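Local coordinates for uncharacterized protein conserved in bacteria (Streptococcus suis, PDB 4FZ4) that is a surface antigen domain that probably binds host glycosaminoglycans and so mediates attachment of the pathogen to host cells, at residues Q33-Q38 with N84-V89. Sequence-based numbering, arbitrary orientation.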
loop_
_atom_site.group_PDB
_atom_site.type_symbol
_atom_site.label_atom_id
_atom_site.label_comp_id
_atom_site.label_asym_id
_atom_site.label_seq_id
_atom_site.Cartn_x
_atom_site.Cartn_y
_atom_site.Cartn_z
ATOM N N GLN A 33 -17.766 -6.682 2.972
ATOM C CA GLN A 33 -18.175 -5.291 2.812
ATOM C C GLN A 33 -17.204 -4.330 3.491
ATOM O O GLN A 33 -17.068 -3.178 3.072
ATOM C CB GLN A 33 -19.595 -5.096 3.363
ATOM C CG GLN A 33 -20.160 -3.685 3.207
ATOM C CD GLN A 33 -19.916 -2.809 4.422
ATOM O OE1 GLN A 33 -20.035 -1.582 4.351
ATOM N NE2 GLN A 33 -19.588 -3.432 5.549
ATOM N N ASP A 34 -16.517 -4.806 4.525
ATOM C CA ASP A 34 -15.568 -3.968 5.258
ATOM C C ASP A 34 -14.407 -3.464 4.393
ATOM O O ASP A 34 -13.837 -2.404 4.662
ATOM C CB ASP A 34 -14.993 -4.739 6.449
ATOM C CG ASP A 34 -16.065 -5.283 7.365
ATOM O OD1 ASP A 34 -15.716 -5.770 8.460
ATOM O OD2 ASP A 34 -17.257 -5.231 6.992
ATOM N N TYR A 35 -14.078 -4.217 3.347
ATOM C CA TYR A 35 -12.958 -3.882 2.471
ATOM C C TYR A 35 -13.360 -3.569 1.036
ATOM O O TYR A 35 -12.502 -3.384 0.168
ATOM C CB TYR A 35 -11.981 -5.050 2.478
ATOM C CG TYR A 35 -11.762 -5.613 3.859
ATOM C CD1 TYR A 35 -11.187 -4.835 4.859
ATOM C CD2 TYR A 35 -12.146 -6.916 4.175
ATOM C CE1 TYR A 35 -10.993 -5.332 6.141
ATOM C CE2 TYR A 35 -11.957 -7.430 5.465
ATOM C CZ TYR A 35 -11.378 -6.625 6.440
ATOM O OH TYR A 35 -11.179 -7.099 7.715
ATOM N N SER A 36 -14.665 -3.513 0.794
ATOM C CA SER A 36 -15.199 -3.239 -0.532
ATOM C C SER A 36 -14.631 -1.961 -1.128
ATOM O O SER A 36 -14.368 -1.896 -2.332
ATOM C CB SER A 36 -16.725 -3.150 -0.463
ATOM O OG SER A 36 -17.132 -2.263 0.570
ATOM N N TYR A 37 -14.443 -0.945 -0.290
ATOM C CA TYR A 37 -13.899 0.315 -0.768
ATOM C C TYR A 37 -12.401 0.203 -1.113
ATOM O O TYR A 37 -11.973 0.631 -2.183
ATOM C CB TYR A 37 -14.133 1.416 0.269
ATOM C CG TYR A 37 -13.654 2.774 -0.195
ATOM C CD1 TYR A 37 -12.328 3.156 -0.029
ATOM C CD2 TYR A 37 -14.518 3.659 -0.823
ATOM C CE1 TYR A 37 -11.871 4.391 -0.473
ATOM C CE2 TYR A 37 -14.073 4.897 -1.277
ATOM C CZ TYR A 37 -12.747 5.256 -1.093
ATOM O OH TYR A 37 -12.308 6.491 -1.495
ATOM N N GLN A 38 -11.610 -0.365 -0.206
ATOM C CA GLN A 38 -10.176 -0.539 -0.455
ATOM C C GLN A 38 -9.959 -1.452 -1.661
ATOM O O GLN A 38 -9.058 -1.230 -2.466
ATOM C CB GLN A 38 -9.487 -1.148 0.776
ATOM C CG GLN A 38 -8.066 -1.673 0.511
ATOM C CD GLN A 38 -7.071 -0.581 0.143
ATOM O OE1 GLN A 38 -5.933 -0.863 -0.251
ATOM N NE2 GLN A 38 -7.493 0.668 0.271
ATOM N N ASN A 84 -1.129 -3.718 1.304
ATOM C CA ASN A 84 -0.410 -4.739 2.057
ATOM C C ASN A 84 -0.830 -4.710 3.534
ATOM O O ASN A 84 -1.208 -5.733 4.100
ATOM C CB ASN A 84 1.099 -4.488 1.924
ATOM C CG ASN A 84 1.928 -5.661 2.390
ATOM O OD1 ASN A 84 1.640 -6.265 3.419
ATOM N ND2 ASN A 84 2.972 -5.990 1.634
ATOM N N TYR A 85 -0.728 -3.537 4.161
ATOM C CA TYR A 85 -1.143 -3.383 5.550
ATOM C C TYR A 85 -2.564 -3.888 5.751
ATOM O O TYR A 85 -2.839 -4.637 6.688
ATOM C CB TYR A 85 -1.097 -1.912 5.967
ATOM C CG TYR A 85 0.294 -1.344 6.093
ATOM C CD1 TYR A 85 1.410 -2.188 6.131
ATOM C CD2 TYR A 85 0.496 0.033 6.242
ATOM C CE1 TYR A 85 2.681 -1.688 6.320
ATOM C CE2 TYR A 85 1.778 0.547 6.438
ATOM C CZ TYR A 85 2.864 -0.326 6.478
ATOM O OH TYR A 85 4.133 0.151 6.730
ATOM N N ILE A 86 -3.471 -3.483 4.870
ATOM C CA ILE A 86 -4.853 -3.904 5.017
ATOM C C ILE A 86 -5.040 -5.415 4.840
ATOM O O ILE A 86 -5.829 -6.029 5.568
ATOM C CB ILE A 86 -5.780 -3.103 4.072
ATOM C CG1 ILE A 86 -5.751 -1.626 4.488
ATOM C CG2 ILE A 86 -7.229 -3.601 4.195
ATOM C CD1 ILE A 86 -6.608 -0.725 3.621
ATOM N N ARG A 87 -4.319 -6.020 3.896
ATOM C CA ARG A 87 -4.424 -7.459 3.721
ATOM C C ARG A 87 -3.986 -8.146 5.002
ATOM O O ARG A 87 -4.561 -9.160 5.384
ATOM C CB ARG A 87 -3.552 -7.959 2.564
ATOM C CG ARG A 87 -4.218 -7.829 1.198
ATOM C CD ARG A 87 -3.423 -8.525 0.106
ATOM N NE ARG A 87 -3.701 -7.927 -1.195
ATOM C CZ ARG A 87 -3.218 -8.369 -2.350
ATOM N NH1 ARG A 87 -2.423 -9.432 -2.380
ATOM N NH2 ARG A 87 -3.512 -7.731 -3.476
ATOM N N GLN A 88 -2.973 -7.591 5.670
ATOM C CA GLN A 88 -2.471 -8.180 6.916
ATOM C C GLN A 88 -3.474 -8.076 8.062
ATOM O O GLN A 88 -3.726 -9.050 8.758
ATOM C CB GLN A 88 -1.147 -7.525 7.329
ATOM C CG GLN A 88 0.053 -7.890 6.429
ATOM C CD GLN A 88 1.314 -7.121 6.823
ATOM O OE1 GLN A 88 1.816 -7.257 7.938
ATOM N NE2 GLN A 88 1.818 -6.297 5.912
ATOM N N VAL A 89 -4.055 -6.896 8.253
ATOM C CA VAL A 89 -5.034 -6.702 9.317
ATOM C C VAL A 89 -6.259 -7.582 9.073
ATOM O O VAL A 89 -6.792 -8.184 10.002
ATOM C CB VAL A 89 -5.483 -5.244 9.393
ATOM C CG1 VAL A 89 -6.493 -5.071 10.514
ATOM C CG2 VAL A 89 -4.277 -4.352 9.608
#
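I86 meets both Y35 and Q38 where the start of helix 36-55 packs on the C-terminal half of helix 66-95. This is buried helix-to-helix packing in the all-helical GAG-binding domain, and I86 supplies the largest share of it. The two branches of I86 divide the work. CG2 reaches the Y35 ring, with CG2 4.2 Å from CD1 of Y35. It approaches obliquely, and the two side chains run antiparallel, one past the other. CD1 goes to Q38, whose side chain points back at it from the facing helix. The I86 chain is extended at chi2 (179°), which carries CD1 out to the glutamine. The bend of Q38 at chi2 (65°) lays its CG and CD against that methyl. CB of D34 sits over the middle of one face of the Y35 ring, 3.9 Å off the plane. Y35 is also the N-cap residue of helix 36-55. Around the pair, Y29 meets the Y35 ring with planes at about 40°, and Y106 of helix 100-110 touches Y35 too. Q112 touches both Q38 and I86. The closest approach is from I86 CD1 to Q38 CD, at 3.5 Å.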